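Local coordinates for fusion DH (Streptomyces sp. MJ635-86F5, PDB 6K97), which probably catalyses dehydration in cremimycin polyketide biosynthesis as a split dehydratase domain, its parts here joined in one engineered chain, at residues A[32-37]-A[247-252]; A[47-52]-A[112-117]; A[91-96]-A[281-286]. All coordinates share one frame; numbering follows the deposited sequence.

Contact 1 of 3, residues A[32-37]-A[247-252]; sequences TEHPLL and AFHVHP
Segments 32-37 and 247-252 meet as two irregular loops, the CA atoms of His34 and Phe248 6.9 Å apart. In the double hotdog fold they bring the loop before strand 39-42, in the N-terminal piece of this engineered fusion, against the loop leading into helix 252-266, in the C-terminal piece. Rings make most of the contact, though its shortest approach is Pro35 CD to Ala247 O, 3.3 Å. Pro35 points its CG onto one face of the Phe248 ring, 3.9 Å from the centroid and almost on the normal, a CH-pi contact, while Pro252 CD lies off-centre over the opposite face. An edge of Phe248 is turned toward the face of His34 in an offset edge-to-face pair, planes at 88°. His34 and His249 meet rim to rim, their CD2 atoms 4.0 Å apart. The imidazole of His34 is fixed at both nitrogens. NE2 hydrogen-bonds to Glu80, whose carboxylate also takes the backbone N-H groups of His249 and Val250; His249 NE2 hydrogen-bonds to His84. With the His34 ring anti to the backbone N (chi1 -168°), ND1 accepts from Leu36 N at 3.2 Å, nearly straight (168°) although Leu36 N is tilted out of the ring plane.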
ATOM      1  N   THR A  32      -2.273 -11.025  -2.740  1.00 42.40           N
ATOM      2  CA  THR A  32      -3.172 -11.756  -1.863  1.00 42.00           C
ATOM      3  C   THR A  32      -4.116 -12.578  -2.739  1.00 43.68           C
ATOM      4  O   THR A  32      -4.360 -12.216  -3.874  1.00 46.49           O
ATOM      5  CB  THR A  32      -3.936 -10.784  -0.938  1.00 43.27           C
ATOM      6  OG1 THR A  32      -4.545 -11.529   0.114  1.00 45.84           O
ATOM      7  CG2 THR A  32      -5.035  -9.992  -1.693  1.00 43.70           C
ATOM      8  N   GLU A  33      -4.668 -13.670  -2.232  1.00 47.21           N
ATOM      9  CA  GLU A  33      -5.679 -14.439  -3.000  1.00 49.16           C
ATOM     10  C   GLU A  33      -7.063 -14.051  -2.498  1.00 43.94           C
ATOM     11  O   GLU A  33      -7.468 -14.445  -1.417  1.00 47.13           O
ATOM     12  CB  GLU A  33      -5.472 -15.965  -2.884  1.00 51.19           C
ATOM     13  CG  GLU A  33      -4.249 -16.486  -3.648  1.00 60.52           C
ATOM     14  CD  GLU A  33      -2.881 -16.170  -2.991  1.00 66.75           C
ATOM     15  OE1 GLU A  33      -2.722 -16.332  -1.752  1.00 65.86           O
ATOM     16  OE2 GLU A  33      -1.935 -15.767  -3.721  1.00 72.98           O
ATOM     17  N   HIS A  34      -7.784 -13.267  -3.279  1.00 41.77           N
ATOM     18  CA  HIS A  34      -9.187 -12.969  -2.975  1.00 38.44           C
ATOM     19  C   HIS A  34      -9.859 -12.489  -4.224  1.00 36.29           C
ATOM     20  O   HIS A  34      -9.237 -11.853  -5.020  1.00 37.71           O
ATOM     21  CB  HIS A  34      -9.249 -11.899  -1.889  1.00 38.51           C
ATOM     22  CG  HIS A  34     -10.600 -11.712  -1.304  1.00 37.09           C
ATOM     23  ND1 HIS A  34     -11.480 -10.749  -1.750  1.00 37.14           N
ATOM     24  CD2 HIS A  34     -11.247 -12.387  -0.335  1.00 38.26           C
ATOM     25  CE1 HIS A  34     -12.595 -10.821  -1.052  1.00 35.27           C
ATOM     26  NE2 HIS A  34     -12.478 -11.803  -0.185  1.00 35.96           N
ATOM     27  N   PRO A  35     -11.165 -12.720  -4.380  1.00 36.21           N
ATOM     28  CA  PRO A  35     -11.835 -12.248  -5.604  1.00 35.33           C
ATOM     29  C   PRO A  35     -11.924 -10.711  -5.829  1.00 36.72           C
ATOM     30  O   PRO A  35     -12.095 -10.301  -6.959  1.00 38.11           O
ATOM     31  CB  PRO A  35     -13.234 -12.851  -5.501  1.00 36.07           C
ATOM     32  CG  PRO A  35     -13.050 -14.059  -4.617  1.00 38.12           C
ATOM     33  CD  PRO A  35     -12.007 -13.635  -3.598  1.00 37.06           C
ATOM     34  N   LEU A  36     -11.857  -9.893  -4.780  1.00 37.48           N
ATOM     35  CA  LEU A  36     -11.918  -8.414  -4.882  1.00 38.33           C
ATOM     36  C   LEU A  36     -10.624  -7.648  -4.550  1.00 39.08           C
ATOM     37  O   LEU A  36     -10.583  -6.453  -4.669  1.00 43.15           O
ATOM     38  CB  LEU A  36     -13.007  -7.884  -3.957  1.00 36.39           C
ATOM     39  CG  LEU A  36     -14.375  -8.533  -4.174  1.00 36.90           C
ATOM     40  CD1 LEU A  36     -15.394  -8.184  -3.092  1.00 36.55           C
ATOM     41  CD2 LEU A  36     -14.953  -8.180  -5.534  1.00 37.24           C
ATOM     42  N   LEU A  37      -9.569  -8.325  -4.111  1.00 40.68           N
ATOM     43  CA  LEU A  37      -8.318  -7.666  -3.755  1.00 37.07           C
ATOM     44  C   LEU A  37      -7.175  -8.361  -4.458  1.00 38.56           C
ATOM     45  O   LEU A  37      -7.139  -9.587  -4.526  1.00 44.42           O
ATOM     46  CB  LEU A  37      -8.115  -7.697  -2.255  1.00 35.69           C
ATOM     47  CG  LEU A  37      -9.190  -6.970  -1.454  1.00 35.51           C
ATOM     48  CD1 LEU A  37      -9.085  -7.264   0.023  1.00 35.87           C
ATOM     49  CD2 LEU A  37      -9.102  -5.485  -1.694  1.00 35.06           C
ATOM     50  N   ALA A 247     -14.508 -19.454  -2.864  1.00 31.92           N
ATOM     51  CA  ALA A 247     -13.410 -18.511  -3.004  1.00 31.82           C
ATOM     52  C   ALA A 247     -13.478 -17.326  -2.032  1.00 31.43           C
ATOM     53  O   ALA A 247     -12.551 -16.519  -1.989  1.00 30.25           O
ATOM     54  CB  ALA A 247     -13.364 -17.985  -4.436  1.00 34.47           C
ATOM     55  N   PHE A 248     -14.571 -17.204  -1.275  1.00 30.24           N
ATOM     56  CA  PHE A 248     -14.716 -16.099  -0.358  1.00 30.28           C
ATOM     57  C   PHE A 248     -14.732 -16.520   1.091  1.00 30.39           C
ATOM     58  O   PHE A 248     -15.085 -17.680   1.450  1.00 30.96           O
ATOM     59  CB  PHE A 248     -16.079 -15.450  -0.565  1.00 32.28           C
ATOM     60  CG  PHE A 248     -16.261 -14.701  -1.856  1.00 31.49           C
ATOM     61  CD1 PHE A 248     -15.994 -13.377  -1.918  1.00 32.42           C
ATOM     62  CD2 PHE A 248     -16.863 -15.298  -2.922  1.00 34.88           C
ATOM     63  CE1 PHE A 248     -16.236 -12.648  -3.057  1.00 34.46           C
ATOM     64  CE2 PHE A 248     -17.118 -14.588  -4.103  1.00 36.36           C
ATOM     65  CZ  PHE A 248     -16.801 -13.249  -4.159  1.00 36.52           C
ATOM     66  N   HIS A 249     -14.484 -15.553   1.971  1.00 30.86           N
ATOM     67  CA  HIS A 249     -14.717 -15.824   3.401  1.00 32.53           C
ATOM     68  C   HIS A 249     -16.183 -16.150   3.581  1.00 32.93           C
ATOM     69  O   HIS A 249     -16.484 -17.250   3.999  1.00 33.90           O
ATOM     70  CB  HIS A 249     -14.198 -14.721   4.282  1.00 29.81           C
ATOM     71  CG  HIS A 249     -12.720 -14.568   4.125  1.00 33.33           C
ATOM     72  ND1 HIS A 249     -11.831 -15.476   4.654  1.00 34.16           N
ATOM     73  CD2 HIS A 249     -11.983 -13.709   3.386  1.00 31.77           C
ATOM     74  CE1 HIS A 249     -10.607 -15.107   4.351  1.00 33.03           C
ATOM     75  NE2 HIS A 249     -10.677 -14.067   3.547  1.00 31.67           N
ATOM     76  N   VAL A 250     -17.049 -15.213   3.198  1.00 32.40           N
ATOM     77  CA  VAL A 250     -18.474 -15.473   3.022  1.00 32.48           C
ATOM     78  C   VAL A 250     -19.037 -14.664   1.822  1.00 30.32           C
ATOM     79  O   VAL A 250     -19.053 -13.480   1.834  1.00 30.21           O
ATOM     80  CB  VAL A 250     -19.284 -15.086   4.267  1.00 33.75           C
ATOM     81  CG1 VAL A 250     -20.702 -15.569   4.094  1.00 34.40           C
ATOM     82  CG2 VAL A 250     -18.697 -15.678   5.527  1.00 35.52           C
ATOM     83  N   HIS A 251     -19.508 -15.369   0.816  1.00 32.74           N
ATOM     84  CA  HIS A 251     -19.944 -14.828  -0.424  1.00 32.06           C
ATOM     85  C   HIS A 251     -20.949 -13.753  -0.038  1.00 30.54           C
ATOM     86  O   HIS A 251     -21.913 -14.030   0.642  1.00 27.51           O
ATOM     87  CB  HIS A 251     -20.574 -15.944  -1.310  1.00 33.11           C
ATOM     88  CG  HIS A 251     -20.746 -15.561  -2.766  1.00 33.99           C
ATOM     89  ND1 HIS A 251     -21.514 -14.497  -3.172  1.00 33.22           N
ATOM     90  CD2 HIS A 251     -20.265 -16.113  -3.906  1.00 35.51           C
ATOM     91  CE1 HIS A 251     -21.498 -14.404  -4.489  1.00 33.91           C
ATOM     92  NE2 HIS A 251     -20.746 -15.375  -4.961  1.00 34.97           N
ATOM     93  N   PRO A 252     -20.712 -12.520  -0.485  1.00 28.29           N
ATOM     94  CA  PRO A 252     -21.595 -11.432  -0.154  1.00 29.95           C
ATOM     95  C   PRO A 252     -23.075 -11.653  -0.511  1.00 31.99           C
ATOM     96  O   PRO A 252     -23.924 -11.218   0.236  1.00 31.71           O
ATOM     97  CB  PRO A 252     -21.026 -10.294  -0.965  1.00 30.62           C
ATOM     98  CG  PRO A 252     -19.556 -10.578  -1.019  1.00 28.76           C
ATOM     99  CD  PRO A 252     -19.474 -12.062  -1.120  1.00 28.86           C
TER

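Contact 2 of 3, residues A[47-52]-A[112-117]; sequences GYLFTG and LLQVAV
Six main-chain hydrogen bonds tie strand 48-52 to strand 112-117, two at each of the pairs Tyr48-Val117, Phe50-Val115 and Gly52-Leu113. Phe50 N reaches Val115 O at 2.9 Å, almost straight and in the carbonyl plane; Leu113 N, 2.8 Å from Gly52 O, approaches nearly along the C=O axis. Gln114 CA-H points at Phe50 O, the carbon 3.3 Å from the oxygen. Polar side chains lie on the face shared with Leu49 and Ala116. There Thr51 and Gln114 run side by side, with CG2 of Thr51 3.7 Å from Gln114 NE2, and both tips turn to the second subunit: Thr51 OG1 hydrogen-bonds to Leu27 O of that chain, and also to Thr39 OG1 of its own, and Gln114 NE2 to Gly28 O of the second subunit, while Arg131 gives Gln114 OE1 a weak bond. An alanine in place of Gln114 would remove the NE2 hydrogen bond to Gly28 O and the weak one from Arg131, and would probably loosen the subunit interface here. This antiparallel pair belongs to the first hotdog of the double hotdog fold, within the N-terminal part of the fusion. Its other face carries Tyr48, Phe50, Leu113, Val115 and Val117, of which Phe50, Leu113 and Val117 pack on helix 75-88. Phe50, with CG beside the backbone N (chi1 -54°), crosses Val115 obliquely and sets its CD1 4.0 Å from Val115 CB. The rim of the same ring meets Val117 CG2, near the ring plane and 4.2 Å from Phe50 CE1.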
ATOM      1  N   GLY A  47       0.686  -1.937  10.579  1.00 42.96           N
ATOM      2  CA  GLY A  47      -0.608  -1.816   9.909  1.00 40.35           C
ATOM      3  C   GLY A  47      -0.576  -2.561   8.612  1.00 38.80           C
ATOM      4  O   GLY A  47       0.469  -3.088   8.252  1.00 39.14           O
ATOM      5  N   TYR A  48      -1.717  -2.641   7.930  1.00 37.46           N
ATOM      6  CA  TYR A  48      -1.766  -3.321   6.620  1.00 38.22           C
ATOM      7  C   TYR A  48      -2.455  -2.458   5.550  1.00 38.05           C
ATOM      8  O   TYR A  48      -3.269  -1.588   5.883  1.00 42.02           O
ATOM      9  CB  TYR A  48      -2.515  -4.629   6.738  1.00 37.72           C
ATOM     10  CG  TYR A  48      -1.830  -5.696   7.504  1.00 39.40           C
ATOM     11  CD1 TYR A  48      -1.915  -5.757   8.886  1.00 40.37           C
ATOM     12  CD2 TYR A  48      -1.073  -6.674   6.847  1.00 40.94           C
ATOM     13  CE1 TYR A  48      -1.253  -6.760   9.596  1.00 42.84           C
ATOM     14  CE2 TYR A  48      -0.422  -7.690   7.551  1.00 40.99           C
ATOM     15  CZ  TYR A  48      -0.507  -7.726   8.917  1.00 42.05           C
ATOM     16  OH  TYR A  48       0.127  -8.736   9.614  1.00 46.94           O
ATOM     17  N   LEU A  49      -2.132  -2.691   4.278  1.00 35.84           N
ATOM     18  CA  LEU A  49      -2.836  -2.060   3.145  1.00 34.73           C
ATOM     19  C   LEU A  49      -3.256  -3.174   2.189  1.00 34.44           C
ATOM     20  O   LEU A  49      -2.430  -4.015   1.841  1.00 35.79           O
ATOM     21  CB  LEU A  49      -1.941  -1.065   2.408  1.00 34.69           C
ATOM     22  CG  LEU A  49      -2.586  -0.426   1.160  1.00 36.32           C
ATOM     23  CD1 LEU A  49      -3.704   0.559   1.533  1.00 36.32           C
ATOM     24  CD2 LEU A  49      -1.591   0.290   0.260  1.00 36.05           C
ATOM     25  N   PHE A  50      -4.516  -3.200   1.773  1.00 33.92           N
ATOM     26  CA  PHE A  50      -4.956  -4.112   0.709  1.00 35.11           C
ATOM     27  C   PHE A  50      -5.519  -3.311  -0.453  1.00 36.76           C
ATOM     28  O   PHE A  50      -6.201  -2.310  -0.226  1.00 38.18           O
ATOM     29  CB  PHE A  50      -6.052  -4.994   1.213  1.00 35.39           C
ATOM     30  CG  PHE A  50      -5.701  -5.719   2.458  1.00 34.23           C
ATOM     31  CD1 PHE A  50      -5.809  -5.115   3.674  1.00 33.04           C
ATOM     32  CD2 PHE A  50      -5.241  -6.994   2.399  1.00 36.40           C
ATOM     33  CE1 PHE A  50      -5.498  -5.798   4.833  1.00 34.27           C
ATOM     34  CE2 PHE A  50      -4.890  -7.679   3.563  1.00 36.92           C
ATOM     35  CZ  PHE A  50      -5.030  -7.083   4.779  1.00 34.02           C
ATOM     36  N   THR A  51      -5.229  -3.709  -1.683  1.00 35.39           N
ATOM     37  CA  THR A  51      -5.720  -2.932  -2.830  1.00 36.72           C
ATOM     38  C   THR A  51      -6.300  -3.824  -3.901  1.00 38.90           C
ATOM     39  O   THR A  51      -5.925  -5.001  -4.022  1.00 37.55           O
ATOM     40  CB  THR A  51      -4.618  -2.064  -3.499  1.00 37.62           C
ATOM     41  OG1 THR A  51      -3.714  -2.890  -4.269  1.00 39.47           O
ATOM     42  CG2 THR A  51      -3.817  -1.310  -2.455  1.00 37.76           C
ATOM     43  N   GLY A  52      -7.207  -3.254  -4.685  1.00 41.13           N
ATOM     44  CA  GLY A  52      -7.756  -3.953  -5.842  1.00 42.83           C
ATOM     45  C   GLY A  52      -8.465  -3.003  -6.761  1.00 45.24           C
ATOM     46  O   GLY A  52      -8.765  -1.860  -6.401  1.00 44.60           O
ATOM     47  N   LEU A 112     -10.431   2.342  -8.050  1.00 44.64           N
ATOM     48  CA  LEU A 112      -9.405   1.808  -7.175  1.00 43.15           C
ATOM     49  C   LEU A 112     -10.025   1.585  -5.801  1.00 40.64           C
ATOM     50  O   LEU A 112     -10.598   2.477  -5.249  1.00 47.09           O
ATOM     51  CB  LEU A 112      -8.214   2.737  -7.067  1.00 41.67           C
ATOM     52  CG  LEU A 112      -7.577   3.213  -8.372  1.00 45.07           C
ATOM     53  CD1 LEU A 112      -6.239   3.824  -8.031  1.00 46.64           C
ATOM     54  CD2 LEU A 112      -7.417   2.090  -9.397  1.00 47.62           C
ATOM     55  N   LEU A 113      -9.881   0.395  -5.265  1.00 39.70           N
ATOM     56  CA  LEU A 113     -10.435  -0.001  -3.967  1.00 38.38           C
ATOM     57  C   LEU A 113      -9.312  -0.320  -2.965  1.00 38.01           C
ATOM     58  O   LEU A 113      -8.348  -1.064  -3.271  1.00 36.60           O
ATOM     59  CB  LEU A 113     -11.259  -1.266  -4.179  1.00 37.20           C
ATOM     60  CG  LEU A 113     -11.948  -1.759  -2.934  1.00 41.91           C
ATOM     61  CD1 LEU A 113     -12.969  -0.753  -2.415  1.00 38.92           C
ATOM     62  CD2 LEU A 113     -12.598  -3.124  -3.223  1.00 43.72           C
ATOM     63  N   GLN A 114      -9.467   0.184  -1.758  1.00 38.82           N
ATOM     64  CA  GLN A 114      -8.441   0.061  -0.709  1.00 39.62           C
ATOM     65  C   GLN A 114      -9.048  -0.231   0.663  1.00 39.66           C
ATOM     66  O   GLN A 114     -10.059   0.355   1.050  1.00 40.52           O
ATOM     67  CB  GLN A 114      -7.558   1.293  -0.632  1.00 40.19           C
ATOM     68  CG  GLN A 114      -6.706   1.380  -1.900  1.00 44.22           C
ATOM     69  CD  GLN A 114      -5.542   2.373  -1.880  1.00 45.14           C
ATOM     70  OE1 GLN A 114      -5.418   3.253  -0.986  1.00 45.23           O
ATOM     71  NE2 GLN A 114      -4.681   2.241  -2.898  1.00 43.24           N
ATOM     72  N   VAL A 115      -8.385  -1.115   1.397  1.00 38.34           N
ATOM     73  CA  VAL A 115      -8.661  -1.345   2.781  1.00 35.20           C
ATOM     74  C   VAL A 115      -7.412  -1.023   3.553  1.00 36.64           C
ATOM     75  O   VAL A 115      -6.371  -1.582   3.272  1.00 40.68           O
ATOM     76  CB  VAL A 115      -9.016  -2.813   3.025  1.00 35.12           C
ATOM     77  CG1 VAL A 115      -9.344  -3.020   4.493  1.00 34.43           C
ATOM     78  CG2 VAL A 115     -10.186  -3.259   2.129  1.00 33.03           C
ATOM     79  N   ALA A 116      -7.502  -0.131   4.543  1.00 39.15           N
ATOM     80  CA  ALA A 116      -6.379   0.176   5.424  1.00 36.42           C
ATOM     81  C   ALA A 116      -6.647  -0.299   6.838  1.00 37.45           C
ATOM     82  O   ALA A 116      -7.716  -0.012   7.409  1.00 35.90           O
ATOM     83  CB  ALA A 116      -6.119   1.644   5.442  1.00 36.59           C
ATOM     84  N   VAL A 117      -5.649  -0.992   7.422  1.00 35.57           N
ATOM     85  CA  VAL A 117      -5.692  -1.390   8.802  1.00 34.68           C
ATOM     86  C   VAL A 117      -4.559  -0.763   9.644  1.00 35.10           C
ATOM     87  O   VAL A 117      -3.365  -0.853   9.307  1.00 38.01           O
ATOM     88  CB  VAL A 117      -5.579  -2.884   8.854  1.00 37.62           C
ATOM     89  CG1 VAL A 117      -5.576  -3.381  10.287  1.00 38.81           C
ATOM     90  CG2 VAL A 117      -6.725  -3.483   8.075  1.00 40.52           C
TER

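Contact 3 of 3, residues A[91-96]-A[281-286]; sequences CDEITE and RVRVHH
The guanidinium of Arg283 has one face against the other segment: Glu93 CB lies 3.9 Å above its plane, offset toward the rim, and Asp92 O is over the same face. The Glu93 carboxylate stands steeply to it, planes 78° apart. Extended from the backbone, the glutamate brings OE2 to 2.7 Å from Arg283 NH1, a salt bridge on the anti lone pair, with a weak second bond from NH2. The arginine meets it by bending at chi3 (-101°). The other carboxylate oxygen is occupied too, Thr95 OG1 donating to Glu93 OE1 at 3.0 Å, so the carboxylate is gripped from both ends and its rotation is restricted. Beneath these groups, strands 93-96 and 281-284 run antiparallel and join the edges of the two hotdogs of the double hotdog fold, so in this construct the pairing spans the fused pieces. Ile94 and Val282 form a hydrogen-bonded pair, Ile94 N lying 2.8 Å from Val282 O. Next to this pair Arg281 and Val282 both face Ile94, a G1 beta bulge in which Arg281 takes a left-handed backbone conformation (phi 61°). Arg281 N donates to Thr95 O at 3.0 Å, from well above the carbonyl plane. Opposite the salt bridge, Ile94 and Val282 lie alongside each other, CB to CB 4.0 Å, with Ile94 pressed onto Val79, Ala82 and Leu83 of helix 75-88.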
ATOM      1  N   CYS A  91      -6.924 -11.263  13.332  1.00 35.30           N
ATOM      2  CA  CYS A  91      -8.041 -10.912  14.247  1.00 37.74           C
ATOM      3  C   CYS A  91      -9.259 -11.815  14.099  1.00 36.04           C
ATOM      4  O   CYS A  91      -9.662 -12.160  13.004  1.00 35.87           O
ATOM      5  CB  CYS A  91      -8.475  -9.457  14.056  1.00 39.38           C
ATOM      6  SG  CYS A  91      -7.190  -8.231  14.257  1.00 37.75           S
ATOM      7  N   ASP A  92      -9.896 -12.137  15.210  1.00 40.93           N
ATOM      8  CA  ASP A  92     -11.029 -13.110  15.228  1.00 41.85           C
ATOM      9  C   ASP A  92     -12.370 -12.535  14.833  1.00 38.97           C
ATOM     10  O   ASP A  92     -13.316 -13.263  14.575  1.00 41.06           O
ATOM     11  CB  ASP A  92     -11.185 -13.689  16.643  1.00 44.74           C
ATOM     12  CG  ASP A  92      -9.997 -14.579  17.068  1.00 48.10           C
ATOM     13  OD1 ASP A  92      -9.327 -15.174  16.183  1.00 44.03           O
ATOM     14  OD2 ASP A  92      -9.772 -14.676  18.303  1.00 52.25           O
ATOM     15  N   GLU A  93     -12.467 -11.223  14.752  1.00 39.06           N
ATOM     16  CA  GLU A  93     -13.773 -10.591  14.767  1.00 38.06           C
ATOM     17  C   GLU A  93     -13.716  -9.237  14.075  1.00 37.43           C
ATOM     18  O   GLU A  93     -12.688  -8.508  14.178  1.00 36.99           O
ATOM     19  CB  GLU A  93     -14.112 -10.387  16.225  1.00 41.26           C
ATOM     20  CG  GLU A  93     -15.442  -9.777  16.470  1.00 46.09           C
ATOM     21  CD  GLU A  93     -15.766  -9.623  17.937  1.00 49.34           C
ATOM     22  OE1 GLU A  93     -15.285  -8.601  18.566  1.00 51.50           O
ATOM     23  OE2 GLU A  93     -16.489 -10.529  18.422  1.00 44.56           O
ATOM     24  N   ILE A  94     -14.779  -8.897  13.350  1.00 35.00           N
ATOM     25  CA  ILE A  94     -15.042  -7.504  13.042  1.00 33.21           C
ATOM     26  C   ILE A  94     -15.850  -7.072  14.243  1.00 33.39           C
ATOM     27  O   ILE A  94     -16.895  -7.598  14.521  1.00 33.97           O
ATOM     28  CB  ILE A  94     -15.859  -7.301  11.776  1.00 34.38           C
ATOM     29  CG1 ILE A  94     -15.164  -7.936  10.588  1.00 33.52           C
ATOM     30  CG2 ILE A  94     -16.108  -5.828  11.511  1.00 34.77           C
ATOM     31  CD1 ILE A  94     -16.085  -8.046   9.399  1.00 33.02           C
ATOM     32  N   THR A  95     -15.315  -6.129  14.981  1.00 34.65           N
ATOM     33  CA  THR A  95     -15.887  -5.725  16.236  1.00 34.25           C
ATOM     34  C   THR A  95     -17.004  -4.803  15.925  1.00 32.83           C
ATOM     35  O   THR A  95     -18.054  -4.909  16.494  1.00 32.77           O
ATOM     36  CB  THR A  95     -14.825  -5.054  17.139  1.00 33.94           C
ATOM     37  OG1 THR A  95     -14.005  -6.094  17.670  1.00 36.23           O
ATOM     38  CG2 THR A  95     -15.457  -4.343  18.296  1.00 33.93           C
ATOM     39  N   GLU A  96     -16.779  -3.903  14.984  1.00 36.02           N
ATOM     40  CA  GLU A  96     -17.833  -2.968  14.635  1.00 38.47           C
ATOM     41  C   GLU A  96     -17.504  -2.384  13.266  1.00 34.54           C
ATOM     42  O   GLU A  96     -16.332  -2.207  12.933  1.00 34.60           O
ATOM     43  CB  GLU A  96     -18.006  -1.951  15.818  1.00 39.26           C
ATOM     44  CG  GLU A  96     -18.276  -0.550  15.367  1.00 45.70           C
ATOM     45  CD  GLU A  96     -17.016   0.206  15.099  1.00 44.36           C
ATOM     46  OE1 GLU A  96     -15.875  -0.220  15.446  1.00 43.48           O
ATOM     47  OE2 GLU A  96     -17.220   1.276  14.524  1.00 51.13           O
ATOM     48  N   ARG A 281     -19.798  -7.305  15.931  1.00 35.51           N
ATOM     49  CA  ARG A 281     -19.427  -8.673  16.321  1.00 37.73           C
ATOM     50  C   ARG A 281     -19.681  -9.702  15.209  1.00 37.23           C
ATOM     51  O   ARG A 281     -20.437 -10.682  15.369  1.00 33.49           O
ATOM     52  CB  ARG A 281     -20.067  -9.067  17.667  1.00 41.17           C
ATOM     53  CG  ARG A 281     -19.324  -8.456  18.867  1.00 47.80           C
ATOM     54  CD  ARG A 281     -20.135  -8.291  20.172  1.00 56.61           C
ATOM     55  NE  ARG A 281     -21.216  -9.290  20.385  1.00 69.48           N
ATOM     56  CZ  ARG A 281     -22.551  -9.066  20.389  1.00 66.93           C
ATOM     57  NH1 ARG A 281     -23.366 -10.096  20.621  1.00 65.40           N
ATOM     58  NH2 ARG A 281     -23.089  -7.847  20.188  1.00 60.76           N
ATOM     59  N   VAL A 282     -19.047  -9.459  14.061  1.00 34.52           N
ATOM     60  CA  VAL A 282     -19.084 -10.415  12.945  1.00 35.13           C
ATOM     61  C   VAL A 282     -17.884 -11.374  13.075  1.00 37.98           C
ATOM     62  O   VAL A 282     -16.756 -10.922  13.129  1.00 39.92           O
ATOM     63  CB  VAL A 282     -19.004  -9.716  11.595  1.00 30.64           C
ATOM     64  CG1 VAL A 282     -19.195 -10.711  10.507  1.00 30.80           C
ATOM     65  CG2 VAL A 282     -20.077  -8.662  11.482  1.00 32.43           C
ATOM     66  N   ARG A 283     -18.162 -12.664  13.235  1.00 39.63           N
ATOM     67  CA  ARG A 283     -17.163 -13.686  13.511  1.00 40.87           C
ATOM     68  C   ARG A 283     -17.456 -14.837  12.575  1.00 38.92           C
ATOM     69  O   ARG A 283     -18.556 -15.350  12.585  1.00 38.20           O
ATOM     70  CB  ARG A 283     -17.285 -14.163  14.950  1.00 50.98           C
ATOM     71  CG  ARG A 283     -16.159 -15.135  15.356  1.00 64.47           C
ATOM     72  CD  ARG A 283     -16.236 -15.649  16.797  1.00 69.03           C
ATOM     73  NE  ARG A 283     -15.300 -14.921  17.670  1.00 80.91           N
ATOM     74  CZ  ARG A 283     -15.586 -13.782  18.300  1.00 78.97           C
ATOM     75  NH1 ARG A 283     -16.790 -13.218  18.178  1.00 80.58           N
ATOM     76  NH2 ARG A 283     -14.659 -13.195  19.041  1.00 70.09           N
ATOM     77  N   VAL A 284     -16.525 -15.143  11.673  1.00 36.09           N
ATOM     78  CA  VAL A 284     -16.646 -16.257  10.766  1.00 35.44           C
ATOM     79  C   VAL A 284     -15.829 -17.393  11.328  1.00 35.79           C
ATOM     80  O   VAL A 284     -14.679 -17.172  11.612  1.00 33.13           O
ATOM     81  CB  VAL A 284     -16.059 -15.942   9.425  1.00 34.68           C
ATOM     82  CG1 VAL A 284     -16.128 -17.150   8.520  1.00 36.26           C
ATOM     83  CG2 VAL A 284     -16.845 -14.825   8.800  1.00 41.92           C
ATOM     84  N   HIS A 285     -16.416 -18.591  11.489  1.00 36.21           N
ATOM     85  CA  HIS A 285     -15.668 -19.744  12.044  1.00 38.73           C
ATOM     86  C   HIS A 285     -15.077 -20.621  10.923  1.00 38.83           C
ATOM     87  O   HIS A 285     -14.099 -21.311  11.137  1.00 40.18           O
ATOM     88  CB  HIS A 285     -16.549 -20.593  12.984  1.00 41.57           C
ATOM     89  CG  HIS A 285     -17.316 -19.792  13.989  1.00 45.94           C
ATOM     90  ND1 HIS A 285     -16.809 -19.463  15.226  1.00 49.59           N
ATOM     91  CD2 HIS A 285     -18.533 -19.202  13.915  1.00 49.69           C
ATOM     92  CE1 HIS A 285     -17.697 -18.744  15.889  1.00 51.81           C
ATOM     93  NE2 HIS A 285     -18.740 -18.547  15.102  1.00 54.76           N
ATOM     94  N   HIS A 286     -15.691 -20.639   9.741  1.00 37.04           N
ATOM     95  CA  HIS A 286     -15.145 -21.379   8.575  1.00 35.72           C
ATOM     96  C   HIS A 286     -15.505 -20.630   7.280  1.00 34.18           C
ATOM     97  O   HIS A 286     -16.592 -20.217   7.100  1.00 34.83           O
ATOM     98  CB  HIS A 286     -15.716 -22.789   8.507  1.00 35.88           C
ATOM     99  CG  HIS A 286     -15.350 -23.643   9.669  1.00 39.19           C
ATOM    100  ND1 HIS A 286     -16.230 -23.922  10.699  1.00 40.83           N
ATOM    101  CD2 HIS A 286     -14.189 -24.237   9.999  1.00 38.74           C
ATOM    102  CE1 HIS A 286     -15.651 -24.711  11.576  1.00 39.74           C
ATOM    103  NE2 HIS A 286     -14.415 -24.922  11.172  1.00 41.99           N
TER

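Overall arrangement
Helix 75-88 is common to all three contacts: Leu36 of contact 1 and Leu113 of contact 2 both touch Leu81, and Ile94 of contact 3 packs on Val79, Ala82 and Leu83 of the same helix. Contacts 1 and 2, centres about 14 Å apart, meet directly where Leu37 CD1 lies 4.0 Å from Phe50 CB. Contacts 1 and 3, about 15 Å between centres, touch where Val250 CG2 packs 3.9 Å from Val284 CG2. Contacts 2 and 3 do not touch, their nearest atoms being about 6 Å apart. Contact 2 lies within one hotdog and turns one face to the second subunit, whereas contacts 1 and 3 bridge the two fused parts, through loops and through paired strands respectively.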